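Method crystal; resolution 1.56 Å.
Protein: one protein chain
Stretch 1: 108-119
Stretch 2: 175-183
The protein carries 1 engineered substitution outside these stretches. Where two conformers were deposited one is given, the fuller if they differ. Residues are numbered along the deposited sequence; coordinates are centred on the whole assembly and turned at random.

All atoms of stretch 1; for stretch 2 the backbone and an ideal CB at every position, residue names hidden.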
# COMPACT_ATOMS: atom_id res chain seq x y z
N LEU A 108 23.05 -4.72 -0.61
CA LEU A 108 22.70 -3.80 -1.69
C LEU A 108 22.48 -2.38 -1.16
O LEU A 108 22.95 -1.41 -1.75
CB LEU A 108 21.43 -4.28 -2.40
CG LEU A 108 20.83 -3.37 -3.48
CD1 LEU A 108 21.74 -3.27 -4.69
CD2 LEU A 108 19.45 -3.88 -3.88
N ILE A 109 21.76 -2.27 -0.04
CA ILE A 109 21.53 -0.98 0.62
C ILE A 109 22.86 -0.34 0.98
O ILE A 109 23.07 0.85 0.76
CB ILE A 109 20.67 -1.15 1.90
CG1 ILE A 109 19.22 -1.49 1.54
CG2 ILE A 109 20.69 0.12 2.73
CD1 ILE A 109 18.38 -1.92 2.74
N TYR A 110 23.76 -1.15 1.53
CA TYR A 110 25.08 -0.68 1.95
C TYR A 110 25.92 -0.21 0.78
O TYR A 110 26.50 0.88 0.83
CB TYR A 110 25.82 -1.78 2.72
CG TYR A 110 27.12 -1.29 3.33
CD1 TYR A 110 27.14 -0.75 4.61
CD2 TYR A 110 28.31 -1.36 2.62
CE1 TYR A 110 28.33 -0.29 5.17
CE2 TYR A 110 29.50 -0.91 3.17
CZ TYR A 110 29.51 -0.37 4.44
OH TYR A 110 30.68 0.08 5.00
N LYS A 111 25.99 -1.01 -0.29
CA LYS A 111 26.83 -0.65 -1.44
C LYS A 111 26.27 0.54 -2.23
O LYS A 111 27.01 1.18 -2.98
CB LYS A 111 27.08 -1.86 -2.35
CG LYS A 111 25.98 -2.21 -3.34
CD LYS A 111 26.22 -3.58 -3.95
CE LYS A 111 25.33 -3.83 -5.15
NZ LYS A 111 25.24 -5.28 -5.50
N LYS A 112 24.98 0.85 -2.07
CA LYS A 112 24.38 2.03 -2.69
C LYS A 112 24.43 3.27 -1.78
O LYS A 112 23.85 4.31 -2.12
CB LYS A 112 22.94 1.73 -3.11
CG LYS A 112 22.81 0.63 -4.16
CD LYS A 112 23.23 1.08 -5.56
CE LYS A 112 22.13 1.87 -6.26
NZ LYS A 112 20.96 1.02 -6.62
N ASN A 113 25.12 3.14 -0.64
CA ASN A 113 25.31 4.23 0.31
C ASN A 113 24.00 4.71 0.94
O ASN A 113 23.76 5.92 1.08
CB ASN A 113 26.06 5.40 -0.36
CG ASN A 113 26.93 6.17 0.62
OD1 ASN A 113 26.97 7.40 0.59
ND2 ASN A 113 27.62 5.45 1.49
N TYR A 114 23.14 3.76 1.32
CA TYR A 114 21.88 4.05 2.01
C TYR A 114 21.85 3.37 3.38
O TYR A 114 22.56 2.40 3.62
CB TYR A 114 20.68 3.58 1.16
CG TYR A 114 20.23 4.58 0.12
CD1 TYR A 114 19.33 5.59 0.45
CD2 TYR A 114 20.69 4.51 -1.19
CE1 TYR A 114 18.91 6.51 -0.49
CE2 TYR A 114 20.28 5.43 -2.14
CZ TYR A 114 19.39 6.43 -1.79
OH TYR A 114 18.97 7.34 -2.73
N ASP A 115 21.04 3.94 4.27
CA ASP A 115 20.64 3.29 5.52
C ASP A 115 19.14 3.10 5.44
O ASP A 115 18.46 3.85 4.74
CB ASP A 115 20.94 4.18 6.73
CG ASP A 115 22.43 4.33 6.99
OD1 ASP A 115 23.15 3.31 6.98
OD2 ASP A 115 22.87 5.47 7.23
N ILE A 116 18.62 2.11 6.16
CA ILE A 116 17.17 1.98 6.34
C ILE A 116 16.73 3.03 7.35
O ILE A 116 17.38 3.22 8.38
CB ILE A 116 16.77 0.58 6.84
CG1 ILE A 116 17.04 -0.47 5.75
CG2 ILE A 116 15.29 0.54 7.24
CD1 ILE A 116 16.83 -1.90 6.20
N GLY A 117 15.64 3.73 7.04
CA GLY A 117 15.00 4.63 8.00
C GLY A 117 14.16 3.78 8.92
O GLY A 117 14.61 3.36 9.98
N ASN A 118 12.93 3.51 8.50
CA ASN A 118 12.09 2.53 9.19
C ASN A 118 11.33 1.68 8.19
O ASN A 118 11.28 2.00 7.00
CB ASN A 118 11.11 3.22 10.14
CG ASN A 118 9.97 3.90 9.41
OD1 ASN A 118 10.19 4.73 8.54
ND2 ASN A 118 8.74 3.52 9.75
N VAL A 119 10.79 0.56 8.68
CA VAL A 119 9.94 -0.32 7.89
C VAL A 119 8.64 -0.55 8.66
O VAL A 119 8.66 -0.71 9.89
CB VAL A 119 10.65 -1.66 7.56
CG1 VAL A 119 10.91 -2.47 8.81
CG2 VAL A 119 9.83 -2.46 6.55
N UNK A 175 4.88 -4.52 2.77
CA UNK A 175 6.00 -3.97 3.52
C UNK A 175 6.33 -2.60 2.94
O UNK A 175 6.52 -2.47 1.74
CB UNK A 175 7.21 -4.90 3.47
N UNK A 176 6.40 -1.59 3.81
CA UNK A 176 6.66 -0.22 3.41
C UNK A 176 7.93 0.27 4.08
O UNK A 176 8.07 0.13 5.30
CB UNK A 176 5.48 0.69 3.76
N UNK A 177 8.83 0.84 3.30
CA UNK A 177 10.15 1.20 3.81
C UNK A 177 10.62 2.55 3.28
O UNK A 177 10.22 2.98 2.19
CB UNK A 177 11.17 0.12 3.44
N UNK A 178 11.45 3.23 4.07
CA UNK A 178 12.18 4.40 3.62
C UNK A 178 13.66 4.08 3.70
O UNK A 178 14.13 3.51 4.69
CB UNK A 178 11.83 5.64 4.45
N UNK A 179 14.39 4.43 2.64
CA UNK A 179 15.84 4.38 2.65
C UNK A 179 16.38 5.81 2.68
O UNK A 179 15.98 6.65 1.88
CB UNK A 179 16.37 3.61 1.44
N UNK A 180 17.31 6.06 3.61
CA UNK A 180 17.88 7.38 3.83
C UNK A 180 19.33 7.40 3.38
O UNK A 180 20.11 6.53 3.78
CB UNK A 180 17.77 7.78 5.30
N UNK A 181 19.72 8.39 2.54
CA UNK A 181 21.12 8.42 2.12
C UNK A 181 22.08 8.62 3.29
O UNK A 181 21.75 9.34 4.24
CB UNK A 181 21.33 9.53 1.09
N UNK A 182 23.23 7.97 3.23
CA UNK A 182 24.29 8.17 4.22
C UNK A 182 24.88 9.57 4.05
O UNK A 182 24.97 10.07 2.92
CB UNK A 182 25.38 7.10 4.08
N UNK A 183 25.27 10.18 5.17
CA UNK A 183 25.85 11.53 5.20
C UNK A 183 25.35 12.47 4.10
O UNK A 183 25.78 13.62 4.01
CB UNK A 183 27.37 11.42 5.10

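Strand 114-119 runs antiparallel to 175-181, with an angle of 145° between their directions. The register shifts by one between Ile116 and Val119, a beta bulge at Gly117 and Asn118.

At position 175 the ideal CB points sideways, 4.7 Å from Val119 CG2. Stretch 1 imposes little here; Ala175 fills the place and makes no close contact. At 176 the ideal CB has nothing of stretch 1 within 5.5 Å, so the side chain is unconstrained from this side. Val119 CA lies 3.2 Å from the O of 176, a CA-H...O contact. The residue is Asn176, whose side-chain amide bonds elsewhere in the structure.

Position 177 pairs with Val119 in a non-hydrogen-bonded bridge, CA to CA 4.4 Å. Its ideal CB lies on the same face as the side chains of Ile116 and Val119, 4.3 Å from Val119 CG2, so an aliphatic residue would suit, a branched one included. Ile177 is found: its CG1 lies 4.1 Å from Val119 CB, and its CD1 reaches 4.0 Å from Ile116 CG2.

At 178 the bulge is bracketed by two bonds: Gly117 N donates to the O of 178 (2.8 Å), and the N of 178 donates to Asn118 O (3.2 Å). The ideal CB points sideways, 4.9 Å from Gly117 CA, leaving several side chains possible. In Leu178, CD1 comes 4.0 Å from Asn118 OD1.

Position 179 pairs with Ile116, and its ideal CB sits 3.7 Å from Tyr114 CD1. With Ile109 and Ile116 also nearby, an apolar side chain of medium size is expected; leucine, isoleucine or methionine are all plausible. Leu179 (chi1 m, chi2 t) carries CD2 to 3.9 Å from Ile116 CG1 and 4.0 Å from Ile109 CD1, bridging helix and strand.

Position 180 forms the hydrogen-bonded pair with Asp115: Asp115 N donates to its O (2.8 Å), and its N to Asp115 O (2.7 Å). The CB shares a face with the Asp115 side chain, while glycine at 117 leaves space alongside. A polar or a branched aliphatic residue could serve. Ile180 uses that space, with CG1 3.8 Å from Gly117 CA; an ideal CB on Gly117 would stand only 3.2 Å from this CG1.

At 181, phi of -62° permits proline, and the N already lies 3.5 Å from Tyr114 CD1. Other apolar residues would also fit. Pro181 places CD 3.9 Å from Tyr114 CE1, and a water lies 2.9 Å from Pro181 O and 2.9 Å from Asp115 OD2, linking the two strands.

Position 182 donates its N to Asn113 O (3.0 Å, 176°). Its CB points toward stretch 1, with Asp115 OD2 4.3 Å from the ideal CB, favouring a basic or long polar side chain. Lys182 extends across stretch 1: CE is 3.2 Å from Asp115 OD1, whereas NZ is 4.3 Å from that OD1, beyond a salt bridge, and lies 3.1 Å from Tyr110 CE1.

Position 183 has an ideal CB out of reach of stretch 1, so many residues would do; Asn183 is poorly ordered.

Stretch 2 (175-183) ANILLIPKN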
# COMPACT_ATOMS: atom_id res chain seq x y z
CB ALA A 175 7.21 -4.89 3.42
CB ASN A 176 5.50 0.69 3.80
CG ASN A 176 4.18 0.20 3.25
OD1 ASN A 176 3.76 0.62 2.18
ND2 ASN A 176 3.54 -0.71 3.98
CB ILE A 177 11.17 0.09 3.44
CG1 ILE A 177 12.41 0.18 4.32
CG2 ILE A 177 11.51 0.13 1.95
CD1 ILE A 177 13.27 -1.05 4.23
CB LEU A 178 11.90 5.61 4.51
CG LEU A 178 10.52 6.25 4.38
CD1 LEU A 178 10.37 7.33 5.44
CD2 LEU A 178 10.28 6.82 2.98
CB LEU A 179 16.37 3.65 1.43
CG LEU A 179 15.84 2.23 1.21
CD1 LEU A 179 16.44 1.64 -0.04
CD2 LEU A 179 16.11 1.32 2.41
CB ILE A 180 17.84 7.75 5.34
CG1 ILE A 180 16.45 7.49 5.94
CG2 ILE A 180 18.23 9.21 5.54
CD1 ILE A 180 15.32 8.22 5.24
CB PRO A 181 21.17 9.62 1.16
CG PRO A 181 20.01 10.46 1.51
CD PRO A 181 18.95 9.52 2.00
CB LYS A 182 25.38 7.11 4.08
CG LYS A 182 24.98 5.75 4.60
CD LYS A 182 26.06 4.71 4.37
CE LYS A 182 25.79 3.44 5.16
NZ LYS A 182 26.89 2.45 5.00
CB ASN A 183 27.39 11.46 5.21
CG ASN A 183 27.95 10.69 4.03
OD1 ASN A 183 27.78 11.08 2.87
ND2 ASN A 183 28.63 9.58 4.31
O HOH W 1 21.35 7.83 6.69
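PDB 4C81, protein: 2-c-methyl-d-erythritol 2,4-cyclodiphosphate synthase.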